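Local atomic coordinates of Sodium/calcium exchanger membrane region domain-containing protein (PDB entry 4KPP), a protein that acts as an H+/Ca2+ exchanger of the sodium/calcium exchanger family, probably moving calcium ions across the membrane in return for protons. Residues 52-56 against 193-198; 86-91 against 296-301; 169-173 against 286-291. One frame throughout, in Å; residues are numbered along the deposited sequence.

Interaction 1: 52-56 against 193-198; sequences WAAET and VPAYLC
Both segments are helical: 52-56 belongs to the long helix 32-60, and 193-198 makes up nearly all of the short helix 193-199. Their axes approach to 8.7 Å and cross at -50°, with the chains running in broadly the same direction, and the backbones come closest at Thr56 and Pro194, CA to CA 5.0 Å. Trp52, chi1 m, lays its indole against Val193: Val193 CG2 sits 3.4 Å from the centroid of the six-membered ring, almost on the normal, a CH-pi contact. The Pro194 ring lies against the turn 52-56, its CG 3.9 Å from Trp52 O and 3.4 Å from Glu55 OE1. Thr56, also m, turns its hydroxyl back along its own helix, OG1 donating to Trp52 O at 2.9 Å. Thr56 OG1 also lies 3.4 Å from Pro194 CA and 3.3 Å from Leu197 CD1; no hydrogen bond crosses. The contact is largely van der Waals packing of two helices. From helix 202-221, Arg205 and Val209 touch Thr56 and Phe213 touches Ala53 and Ala54, while Ile13 of helix 4-14 meets Trp52.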
ATOM      1  N   TRP A  52       2.117  -3.582  14.977  1.00 31.27           N
ATOM      2  CA  TRP A  52       1.846  -3.918  16.372  1.00 29.45           C
ATOM      3  C   TRP A  52       1.663  -2.657  17.199  1.00 28.14           C
ATOM      4  O   TRP A  52       0.792  -2.593  18.068  1.00 30.71           O
ATOM      5  CB  TRP A  52       2.987  -4.750  16.959  1.00 34.27           C
ATOM      6  CG  TRP A  52       3.009  -6.163  16.479  1.00 39.06           C
ATOM      7  CD1 TRP A  52       2.026  -6.809  15.787  1.00 42.24           C
ATOM      8  CD2 TRP A  52       4.068  -7.112  16.651  1.00 38.74           C
ATOM      9  NE1 TRP A  52       2.406  -8.101  15.520  1.00 42.03           N
ATOM     10  CE2 TRP A  52       3.655  -8.313  16.040  1.00 40.30           C
ATOM     11  CE3 TRP A  52       5.325  -7.065  17.263  1.00 38.72           C
ATOM     12  CZ2 TRP A  52       4.454  -9.454  16.022  1.00 39.84           C
ATOM     13  CZ3 TRP A  52       6.114  -8.201  17.244  1.00 38.14           C
ATOM     14  CH2 TRP A  52       5.676  -9.378  16.630  1.00 39.32           C
ATOM     15  N   ALA A  53       2.492  -1.655  16.921  1.00 27.66           N
ATOM     16  CA  ALA A  53       2.428  -0.376  17.620  1.00 29.97           C
ATOM     17  C   ALA A  53       1.160   0.405  17.279  1.00 30.52           C
ATOM     18  O   ALA A  53       0.535   1.004  18.153  1.00 26.21           O
ATOM     19  CB  ALA A  53       3.659   0.458  17.299  1.00 30.66           C
ATOM     20  N   ALA A  54       0.789   0.397  16.002  1.00 33.93           N
ATOM     21  CA  ALA A  54      -0.381   1.131  15.530  1.00 31.84           C
ATOM     22  C   ALA A  54      -1.676   0.521  16.048  1.00 28.93           C
ATOM     23  O   ALA A  54      -2.644   1.230  16.306  1.00 29.66           O
ATOM     24  CB  ALA A  54      -0.393   1.187  14.011  1.00 32.70           C
ATOM     25  N   GLU A  55      -1.687  -0.800  16.197  1.00 30.10           N
ATOM     26  CA  GLU A  55      -2.875  -1.515  16.649  1.00 33.42           C
ATOM     27  C   GLU A  55      -3.116  -1.327  18.143  1.00 32.48           C
ATOM     28  O   GLU A  55      -4.258  -1.340  18.601  1.00 35.54           O
ATOM     29  CB  GLU A  55      -2.766  -3.003  16.308  1.00 40.66           C
ATOM     30  CG  GLU A  55      -2.939  -3.307  14.830  1.00 48.83           C
ATOM     31  CD  GLU A  55      -2.554  -4.729  14.471  1.00 57.99           C
ATOM     32  OE1 GLU A  55      -1.801  -5.360  15.246  1.00 59.35           O
ATOM     33  OE2 GLU A  55      -3.002  -5.214  13.412  1.00 62.70           O
ATOM     34  N   THR A  56      -2.035  -1.156  18.894  1.00 32.28           N
ATOM     35  CA  THR A  56      -2.130  -0.888  20.320  1.00 30.45           C
ATOM     36  C   THR A  56      -2.652   0.525  20.543  1.00 35.25           C
ATOM     37  O   THR A  56      -3.532   0.753  21.377  1.00 37.74           O
ATOM     38  CB  THR A  56      -0.763  -1.030  21.000  1.00 25.95           C
ATOM     39  OG1 THR A  56      -0.240  -2.336  20.741  1.00 26.91           O
ATOM     40  CG2 THR A  56      -0.884  -0.824  22.499  1.00 24.03           C
ATOM     41  N   VAL A 193       0.767  -9.649  20.206  1.00 42.37           N
ATOM     42  CA  VAL A 193       1.563  -8.551  20.755  1.00 43.32           C
ATOM     43  C   VAL A 193       0.757  -7.324  21.225  1.00 42.15           C
ATOM     44  O   VAL A 193       0.990  -6.834  22.330  1.00 46.93           O
ATOM     45  CB  VAL A 193       2.722  -8.149  19.803  1.00 46.14           C
ATOM     46  CG1 VAL A 193       3.409  -6.882  20.291  1.00 43.55           C
ATOM     47  CG2 VAL A 193       3.718  -9.294  19.684  1.00 46.04           C
ATOM     48  N   PRO A 194      -0.193  -6.827  20.404  1.00 39.68           N
ATOM     49  CA  PRO A 194      -0.987  -5.685  20.883  1.00 37.32           C
ATOM     50  C   PRO A 194      -1.777  -5.973  22.164  1.00 36.84           C
ATOM     51  O   PRO A 194      -1.951  -5.069  22.983  1.00 36.45           O
ATOM     52  CB  PRO A 194      -1.949  -5.419  19.723  1.00 39.40           C
ATOM     53  CG  PRO A 194      -1.234  -5.932  18.520  1.00 38.27           C
ATOM     54  CD  PRO A 194      -0.496  -7.145  18.995  1.00 36.69           C
ATOM     55  N   ALA A 195      -2.241  -7.208  22.335  1.00 35.71           N
ATOM     56  CA  ALA A 195      -2.980  -7.579  23.539  1.00 35.10           C
ATOM     57  C   ALA A 195      -2.084  -7.514  24.775  1.00 38.16           C
ATOM     58  O   ALA A 195      -2.518  -7.094  25.846  1.00 41.58           O
ATOM     59  CB  ALA A 195      -3.594  -8.963  23.389  1.00 33.82           C
ATOM     60  N   TYR A 196      -0.834  -7.931  24.619  1.00 39.92           N
ATOM     61  CA  TYR A 196       0.148  -7.830  25.694  1.00 40.98           C
ATOM     62  C   TYR A 196       0.498  -6.374  25.985  1.00 40.95           C
ATOM     63  O   TYR A 196       0.669  -5.988  27.141  1.00 43.89           O
ATOM     64  CB  TYR A 196       1.410  -8.623  25.347  1.00 39.62           C
ATOM     65  CG  TYR A 196       2.664  -8.164  26.066  1.00 38.46           C
ATOM     66  CD1 TYR A 196       2.782  -8.265  27.449  1.00 37.60           C
ATOM     67  CD2 TYR A 196       3.741  -7.649  25.356  1.00 37.71           C
ATOM     68  CE1 TYR A 196       3.931  -7.855  28.102  1.00 37.33           C
ATOM     69  CE2 TYR A 196       4.894  -7.238  25.998  1.00 36.32           C
ATOM     70  CZ  TYR A 196       4.984  -7.342  27.368  1.00 38.17           C
ATOM     71  OH  TYR A 196       6.131  -6.932  28.003  1.00 41.46           O
ATOM     72  N   LEU A 197       0.604  -5.567  24.935  1.00 35.75           N
ATOM     73  CA  LEU A 197       0.892  -4.149  25.107  1.00 37.20           C
ATOM     74  C   LEU A 197      -0.275  -3.429  25.784  1.00 35.97           C
ATOM     75  O   LEU A 197      -0.072  -2.535  26.603  1.00 35.69           O
ATOM     76  CB  LEU A 197       1.243  -3.497  23.768  1.00 36.77           C
ATOM     77  CG  LEU A 197       2.538  -4.002  23.124  1.00 37.39           C
ATOM     78  CD1 LEU A 197       2.754  -3.377  21.753  1.00 36.61           C
ATOM     79  CD2 LEU A 197       3.735  -3.741  24.036  1.00 36.63           C
ATOM     80  N   CYS A 198      -1.497  -3.834  25.454  1.00 37.30           N
ATOM     81  CA  CYS A 198      -2.685  -3.262  26.083  1.00 40.11           C
ATOM     82  C   CYS A 198      -2.841  -3.677  27.545  1.00 40.29           C
ATOM     83  O   CYS A 198      -3.579  -3.044  28.298  1.00 43.76           O
ATOM     84  CB  CYS A 198      -3.949  -3.628  25.297  1.00 38.79           C
ATOM     85  SG  CYS A 198      -4.168  -2.704  23.760  1.00 52.08           S
TER

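Interaction 2: 86-91 against 296-301; sequences AWKAGS and IYSISA
Segment 86-91 is the last part of helix 76-91; segment 296-301 starts in helix 288-299 and runs out into a turn. The backbones come nearest at Gly90 and Ala301, CA to CA 4.6 Å. Gly90 provides the hollow: a CB there would lie 2.1 Å from Ser300 OG and 2.5 Å from Tyr297 O, and its absence lets Ser300 OG come to 3.2 Å from Gly90 CA. Alongside, Ala301 CB lies 3.2 Å from Gly90 O. Ser300, chi1 p, is the bump. Its OG lies 3.1 Å from Trp87 O and 3.0 Å from Ile296 O, one proton with two acceptors in reach. Trp87 O also receives Ser91 OG at 2.8 Å. Trp87, chi1 t, spreads its indole over the same serine: Ser300 CB sits 3.7 Å from the centroid of the six-membered ring, over the face, and Ile299 CG2 comes to 4.2 Å from Trp87 CZ3. One turn earlier in the second helix, Ile296 fits its CG2 against Ala86 CB (3.7 Å) and Trp87 N (3.4 Å). Tyr297, chi1 t, reaches past Gly90 from the other flank, its CD1 3.7 Å from Ala89 CB and its CE1 3.5 Å from Ala89 O; Leu307 and Pro308 touch this tyrosine too. Ala86 and Gly90, four apart, form a small-xxx-small (AxxxG) face, a recognised way for transmembrane helices to pack closely. Here it joins helix ends from the two sodium/calcium exchanger repeats of the chain.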
ATOM      1  N   ALA A  86      12.147   8.744  -5.342  1.00 23.27           N
ATOM      2  CA  ALA A  86      11.759  10.108  -5.679  1.00 22.70           C
ATOM      3  C   ALA A  86      12.820  11.116  -5.230  1.00 26.23           C
ATOM      4  O   ALA A  86      13.068  12.108  -5.916  1.00 28.17           O
ATOM      5  CB  ALA A  86      10.394  10.445  -5.087  1.00 17.17           C
ATOM      6  N   TRP A  87      13.445  10.859  -4.083  1.00 25.10           N
ATOM      7  CA  TRP A  87      14.508  11.732  -3.594  1.00 26.76           C
ATOM      8  C   TRP A  87      15.701  11.721  -4.541  1.00 27.69           C
ATOM      9  O   TRP A  87      16.222  12.775  -4.912  1.00 28.11           O
ATOM     10  CB  TRP A  87      14.956  11.342  -2.182  1.00 29.04           C
ATOM     11  CG  TRP A  87      16.004  12.272  -1.626  1.00 34.82           C
ATOM     12  CD1 TRP A  87      17.358  12.188  -1.804  1.00 37.79           C
ATOM     13  CD2 TRP A  87      15.781  13.436  -0.821  1.00 37.80           C
ATOM     14  NE1 TRP A  87      17.988  13.221  -1.155  1.00 39.50           N
ATOM     15  CE2 TRP A  87      17.043  14.001  -0.543  1.00 38.31           C
ATOM     16  CE3 TRP A  87      14.637  14.052  -0.303  1.00 38.62           C
ATOM     17  CZ2 TRP A  87      17.190  15.154   0.229  1.00 39.69           C
ATOM     18  CZ3 TRP A  87      14.787  15.195   0.463  1.00 39.29           C
ATOM     19  CH2 TRP A  87      16.053  15.734   0.721  1.00 41.17           C
ATOM     20  N   LYS A  88      16.132  10.525  -4.929  1.00 27.18           N
ATOM     21  CA  LYS A  88      17.223  10.383  -5.882  1.00 26.09           C
ATOM     22  C   LYS A  88      16.857  10.994  -7.231  1.00 29.48           C
ATOM     23  O   LYS A  88      17.706  11.573  -7.907  1.00 38.00           O
ATOM     24  CB  LYS A  88      17.604   8.911  -6.048  1.00 24.54           C
ATOM     25  CG  LYS A  88      18.006   8.226  -4.743  1.00 22.94           C
ATOM     26  CD  LYS A  88      19.255   8.856  -4.134  1.00 24.25           C
ATOM     27  CE  LYS A  88      20.455   8.735  -5.066  1.00 26.32           C
ATOM     28  NZ  LYS A  88      21.686   9.332  -4.475  1.00 28.43           N
ATOM     29  N   ALA A  89      15.590  10.873  -7.611  1.00 27.54           N
ATOM     30  CA  ALA A  89      15.105  11.424  -8.876  1.00 27.55           C
ATOM     31  C   ALA A  89      15.313  12.933  -8.981  1.00 30.78           C
ATOM     32  O   ALA A  89      15.662  13.444 -10.040  1.00 33.09           O
ATOM     33  CB  ALA A  89      13.631  11.077  -9.081  1.00 21.68           C
ATOM     34  N   GLY A  90      15.098  13.643  -7.880  1.00 34.18           N
ATOM     35  CA  GLY A  90      15.201  15.093  -7.885  1.00 31.13           C
ATOM     36  C   GLY A  90      16.601  15.597  -7.594  1.00 33.33           C
ATOM     37  O   GLY A  90      16.999  16.654  -8.080  1.00 36.60           O
ATOM     38  N   SER A  91      17.350  14.837  -6.802  1.00 35.30           N
ATOM     39  CA  SER A  91      18.697  15.236  -6.408  1.00 36.21           C
ATOM     40  C   SER A  91      19.748  14.756  -7.403  1.00 37.83           C
ATOM     41  O   SER A  91      20.790  15.386  -7.570  1.00 40.76           O
ATOM     42  CB  SER A  91      19.024  14.708  -5.012  1.00 36.78           C
ATOM     43  OG  SER A  91      19.011  13.293  -4.991  1.00 38.78           O
ATOM     44  N   ILE A 296       8.227  15.111  -3.060  1.00 29.33           N
ATOM     45  CA  ILE A 296       9.627  14.796  -2.785  1.00 29.16           C
ATOM     46  C   ILE A 296      10.526  15.148  -3.971  1.00 30.11           C
ATOM     47  O   ILE A 296      11.645  15.634  -3.792  1.00 31.45           O
ATOM     48  CB  ILE A 296       9.803  13.307  -2.390  1.00 29.70           C
ATOM     49  CG1 ILE A 296       9.263  13.065  -0.979  1.00 31.01           C
ATOM     50  CG2 ILE A 296      11.262  12.892  -2.448  1.00 26.53           C
ATOM     51  CD1 ILE A 296       9.450  11.638  -0.489  1.00 32.02           C
ATOM     52  N   TYR A 297      10.024  14.920  -5.182  1.00 28.58           N
ATOM     53  CA  TYR A 297      10.756  15.261  -6.399  1.00 31.81           C
ATOM     54  C   TYR A 297      11.112  16.751  -6.457  1.00 33.57           C
ATOM     55  O   TYR A 297      12.169  17.122  -6.965  1.00 30.02           O
ATOM     56  CB  TYR A 297       9.950  14.855  -7.637  1.00 33.67           C
ATOM     57  CG  TYR A 297      10.661  15.098  -8.953  1.00 33.02           C
ATOM     58  CD1 TYR A 297      11.726  14.295  -9.348  1.00 35.27           C
ATOM     59  CD2 TYR A 297      10.258  16.117  -9.804  1.00 30.31           C
ATOM     60  CE1 TYR A 297      12.377  14.510 -10.550  1.00 35.65           C
ATOM     61  CE2 TYR A 297      10.901  16.339 -11.010  1.00 32.22           C
ATOM     62  CZ  TYR A 297      11.960  15.531 -11.378  1.00 37.47           C
ATOM     63  OH  TYR A 297      12.608  15.742 -12.574  1.00 40.53           O
ATOM     64  N   SER A 298      10.230  17.597  -5.931  1.00 32.66           N
ATOM     65  CA  SER A 298      10.495  19.030  -5.884  1.00 33.87           C
ATOM     66  C   SER A 298      11.399  19.393  -4.710  1.00 37.33           C
ATOM     67  O   SER A 298      12.266  20.255  -4.829  1.00 36.71           O
ATOM     68  CB  SER A 298       9.191  19.825  -5.805  1.00 34.28           C
ATOM     69  OG  SER A 298       8.529  19.850  -7.055  1.00 35.55           O
ATOM     70  N   ILE A 299      11.189  18.732  -3.576  1.00 38.35           N
ATOM     71  CA  ILE A 299      11.956  19.028  -2.370  1.00 41.25           C
ATOM     72  C   ILE A 299      13.433  18.670  -2.517  1.00 39.03           C
ATOM     73  O   ILE A 299      14.305  19.474  -2.194  1.00 38.02           O
ATOM     74  CB  ILE A 299      11.370  18.311  -1.131  1.00 40.34           C
ATOM     75  CG1 ILE A 299       9.958  18.824  -0.840  1.00 39.77           C
ATOM     76  CG2 ILE A 299      12.270  18.516   0.081  1.00 39.21           C
ATOM     77  CD1 ILE A 299       9.349  18.248   0.417  1.00 39.60           C
ATOM     78  N   SER A 300      13.704  17.464  -3.011  1.00 38.04           N
ATOM     79  CA  SER A 300      15.074  16.974  -3.147  1.00 38.07           C
ATOM     80  C   SER A 300      15.890  17.778  -4.153  1.00 40.85           C
ATOM     81  O   SER A 300      17.119  17.805  -4.089  1.00 42.68           O
ATOM     82  CB  SER A 300      15.085  15.493  -3.534  1.00 37.37           C
ATOM     83  OG  SER A 300      14.478  15.284  -4.797  1.00 36.05           O
ATOM     84  N   ALA A 301      15.198  18.434  -5.079  1.00 40.81           N
ATOM     85  CA  ALA A 301      15.851  19.272  -6.076  1.00 40.35           C
ATOM     86  C   ALA A 301      15.898  20.720  -5.600  1.00 42.83           C
ATOM     87  O   ALA A 301      16.562  21.559  -6.212  1.00 42.65           O
ATOM     88  CB  ALA A 301      15.119  19.181  -7.405  1.00 36.01           C
TER

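Interaction 3: 169-173 against 286-291; sequences FVSLY and WTLLIG
In this mainly helical sodium/calcium exchanger fold, helix 163-182 packs against a break between two helices: 271-285 ends just before Trp286, and 288-299 starts after Thr287, which occupies the N-cap position. Segment 169-173 is regular helix, whereas Thr287 has phi/psi of -136/-78 before Leu288 returns to helical values. The register pairs Phe169 with Thr287 (CA to CA 4.7 Å) and Val170 with Leu288 (5.0 Å). Phe169, chi1 m, enters the new helix's first turn with its CB 3.2 Å from Thr287 O, and its ring takes Ile290 over one face; Tyr151 meets this ring edge-to-face. Tyr173, chi1 t, puts its CD2 3.9 Å from Leu288 CB. Leu288 (t, p) also brings CD1 to 4.3 Å from Val170 CG2, beside Gly291, whose CA is 4.1 Å from that same CG2. Thr287 has chi1 p; its OG1 is hydrogen-bonded to Val283 O and touches Tyr173 CB at 3.5 Å. Trp286 turns away, its NE1 hydrogen-bonded to Thr149 OG1. With Ile290 at m, its CD1 stands 4.0 Å from the Phe169 ring centroid, 18° off the normal.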
ATOM      1  N   PHE A 169      -4.096  15.068  -4.997  1.00 28.83           N
ATOM      2  CA  PHE A 169      -4.010  13.724  -4.426  1.00 23.98           C
ATOM      3  C   PHE A 169      -3.900  13.738  -2.905  1.00 23.36           C
ATOM      4  O   PHE A 169      -4.540  12.941  -2.224  1.00 24.47           O
ATOM      5  CB  PHE A 169      -2.836  12.952  -5.030  1.00 17.86           C
ATOM      6  CG  PHE A 169      -3.082  12.480  -6.431  1.00 21.12           C
ATOM      7  CD1 PHE A 169      -4.091  11.567  -6.698  1.00 20.97           C
ATOM      8  CD2 PHE A 169      -2.302  12.937  -7.484  1.00 22.92           C
ATOM      9  CE1 PHE A 169      -4.323  11.124  -7.991  1.00 22.09           C
ATOM     10  CE2 PHE A 169      -2.529  12.500  -8.775  1.00 24.39           C
ATOM     11  CZ  PHE A 169      -3.540  11.592  -9.029  1.00 24.71           C
ATOM     12  N   VAL A 170      -3.089  14.646  -2.376  1.00 25.29           N
ATOM     13  CA  VAL A 170      -2.954  14.786  -0.931  1.00 28.87           C
ATOM     14  C   VAL A 170      -4.253  15.316  -0.318  1.00 31.88           C
ATOM     15  O   VAL A 170      -4.659  14.886   0.763  1.00 33.93           O
ATOM     16  CB  VAL A 170      -1.756  15.695  -0.555  1.00 38.26           C
ATOM     17  CG1 VAL A 170      -1.776  16.040   0.929  1.00 42.16           C
ATOM     18  CG2 VAL A 170      -0.444  15.021  -0.923  1.00 29.49           C
ATOM     19  N   SER A 171      -4.908  16.238  -1.021  1.00 30.14           N
ATOM     20  CA  SER A 171      -6.185  16.782  -0.565  1.00 30.53           C
ATOM     21  C   SER A 171      -7.252  15.698  -0.478  1.00 29.17           C
ATOM     22  O   SER A 171      -7.996  15.625   0.502  1.00 30.92           O
ATOM     23  CB  SER A 171      -6.663  17.906  -1.490  1.00 34.34           C
ATOM     24  OG  SER A 171      -5.788  19.020  -1.432  1.00 36.81           O
ATOM     25  N   LEU A 172      -7.323  14.863  -1.510  1.00 27.57           N
ATOM     26  CA  LEU A 172      -8.279  13.762  -1.533  1.00 25.73           C
ATOM     27  C   LEU A 172      -8.093  12.855  -0.327  1.00 25.14           C
ATOM     28  O   LEU A 172      -9.063  12.487   0.337  1.00 25.03           O
ATOM     29  CB  LEU A 172      -8.151  12.955  -2.827  1.00 24.85           C
ATOM     30  CG  LEU A 172      -8.751  13.581  -4.090  1.00 25.30           C
ATOM     31  CD1 LEU A 172      -8.399  12.755  -5.317  1.00 22.28           C
ATOM     32  CD2 LEU A 172     -10.260  13.727  -3.954  1.00 24.32           C
ATOM     33  N   TYR A 173      -6.844  12.508  -0.033  1.00 24.71           N
ATOM     34  CA  TYR A 173      -6.568  11.627   1.095  1.00 25.11           C
ATOM     35  C   TYR A 173      -6.863  12.305   2.429  1.00 25.85           C
ATOM     36  O   TYR A 173      -7.415  11.680   3.333  1.00 28.92           O
ATOM     37  CB  TYR A 173      -5.131  11.105   1.068  1.00 24.27           C
ATOM     38  CG  TYR A 173      -4.887  10.066   2.137  1.00 24.52           C
ATOM     39  CD1 TYR A 173      -5.528   8.837   2.085  1.00 23.05           C
ATOM     40  CD2 TYR A 173      -4.038  10.321   3.208  1.00 28.38           C
ATOM     41  CE1 TYR A 173      -5.328   7.886   3.063  1.00 27.30           C
ATOM     42  CE2 TYR A 173      -3.825   9.368   4.192  1.00 28.18           C
ATOM     43  CZ  TYR A 173      -4.474   8.153   4.112  1.00 28.01           C
ATOM     44  OH  TYR A 173      -4.274   7.197   5.080  1.00 32.81           O
ATOM     45  N   TRP A 286      -2.923   5.133  -3.727  1.00 21.01           N
ATOM     46  CA  TRP A 286      -3.426   5.660  -4.988  1.00 25.22           C
ATOM     47  C   TRP A 286      -3.785   7.137  -4.835  1.00 28.48           C
ATOM     48  O   TRP A 286      -4.377   7.738  -5.729  1.00 29.95           O
ATOM     49  CB  TRP A 286      -4.629   4.832  -5.453  1.00 22.54           C
ATOM     50  CG  TRP A 286      -5.055   5.033  -6.879  1.00 22.02           C
ATOM     51  CD1 TRP A 286      -6.331   5.226  -7.327  1.00 22.64           C
ATOM     52  CD2 TRP A 286      -4.217   5.046  -8.045  1.00 22.45           C
ATOM     53  NE1 TRP A 286      -6.340   5.362  -8.692  1.00 23.71           N
ATOM     54  CE2 TRP A 286      -5.057   5.257  -9.159  1.00 21.15           C
ATOM     55  CE3 TRP A 286      -2.841   4.904  -8.258  1.00 22.04           C
ATOM     56  CZ2 TRP A 286      -4.566   5.329 -10.461  1.00 20.94           C
ATOM     57  CZ3 TRP A 286      -2.358   4.978  -9.553  1.00 23.14           C
ATOM     58  CH2 TRP A 286      -3.218   5.187 -10.637  1.00 24.25           C
ATOM     59  N   THR A 287      -3.412   7.712  -3.694  1.00 29.40           N
ATOM     60  CA  THR A 287      -3.616   9.137  -3.428  1.00 28.18           C
ATOM     61  C   THR A 287      -2.380   9.773  -2.792  1.00 27.35           C
ATOM     62  O   THR A 287      -1.608  10.455  -3.467  1.00 24.27           O
ATOM     63  CB  THR A 287      -4.846   9.397  -2.519  1.00 25.21           C
ATOM     64  OG1 THR A 287      -4.744   8.617  -1.319  1.00 21.58           O
ATOM     65  CG2 THR A 287      -6.144   9.047  -3.246  1.00 24.88           C
ATOM     66  N   LEU A 288      -2.200   9.539  -1.493  1.00 24.99           N
ATOM     67  CA  LEU A 288      -1.083  10.107  -0.739  1.00 24.44           C
ATOM     68  C   LEU A 288       0.282   9.748  -1.330  1.00 27.84           C
ATOM     69  O   LEU A 288       1.189  10.583  -1.367  1.00 29.27           O
ATOM     70  CB  LEU A 288      -1.146   9.672   0.730  1.00 23.69           C
ATOM     71  CG  LEU A 288      -0.065  10.255   1.646  1.00 26.42           C
ATOM     72  CD1 LEU A 288      -0.257  11.756   1.846  1.00 25.39           C
ATOM     73  CD2 LEU A 288      -0.030   9.530   2.984  1.00 29.25           C
ATOM     74  N   LEU A 289       0.421   8.508  -1.793  1.00 24.52           N
ATOM     75  CA  LEU A 289       1.681   8.029  -2.346  1.00 22.15           C
ATOM     76  C   LEU A 289       2.081   8.822  -3.587  1.00 24.82           C
ATOM     77  O   LEU A 289       3.237   9.219  -3.731  1.00 25.92           O
ATOM     78  CB  LEU A 289       1.581   6.545  -2.699  1.00 19.06           C
ATOM     79  CG  LEU A 289       2.792   5.652  -2.400  1.00 21.96           C
ATOM     80  CD1 LEU A 289       2.849   4.474  -3.366  1.00 19.12           C
ATOM     81  CD2 LEU A 289       4.108   6.422  -2.407  1.00 19.90           C
ATOM     82  N   ILE A 290       1.124   9.041  -4.482  1.00 25.60           N
ATOM     83  CA  ILE A 290       1.394   9.782  -5.707  1.00 28.98           C
ATOM     84  C   ILE A 290       1.822  11.208  -5.382  1.00 27.34           C
ATOM     85  O   ILE A 290       2.795  11.714  -5.936  1.00 28.22           O
ATOM     86  CB  ILE A 290       0.171   9.816  -6.638  1.00 29.10           C
ATOM     87  CG1 ILE A 290      -0.449   8.422  -6.757  1.00 28.34           C
ATOM     88  CG2 ILE A 290       0.561  10.368  -8.006  1.00 29.28           C
ATOM     89  CD1 ILE A 290      -1.657   8.358  -7.668  1.00 28.17           C
ATOM     90  N   GLY A 291       1.091  11.847  -4.474  1.00 25.77           N
ATOM     91  CA  GLY A 291       1.438  13.180  -4.026  1.00 25.71           C
ATOM     92  C   GLY A 291       2.814  13.224  -3.390  1.00 29.15           C
ATOM     93  O   GLY A 291       3.584  14.157  -3.620  1.00 28.85           O
TER

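Interaction 3 is the buried one, its centre about 12 Å from that of the chain; interactions 1 and 2 are both about 21 Å out and only partly buried. Interactions 2 and 3 use the same helix, 288-299, at its two ends: 169-173 meets its start, 86-91 its finish, with centres about 17 Å apart. Interaction 1 shares neither of its helices with them, although helix 193-199 follows helix 163-182 in the chain. A CH-pi contact over an aromatic face recurs in all three, given by a valine, a serine and an isoleucine in turn. Interaction 2 alone has a possible hydrogen bond across it, its proton having two acceptors in reach; none crosses interactions 1 or 3.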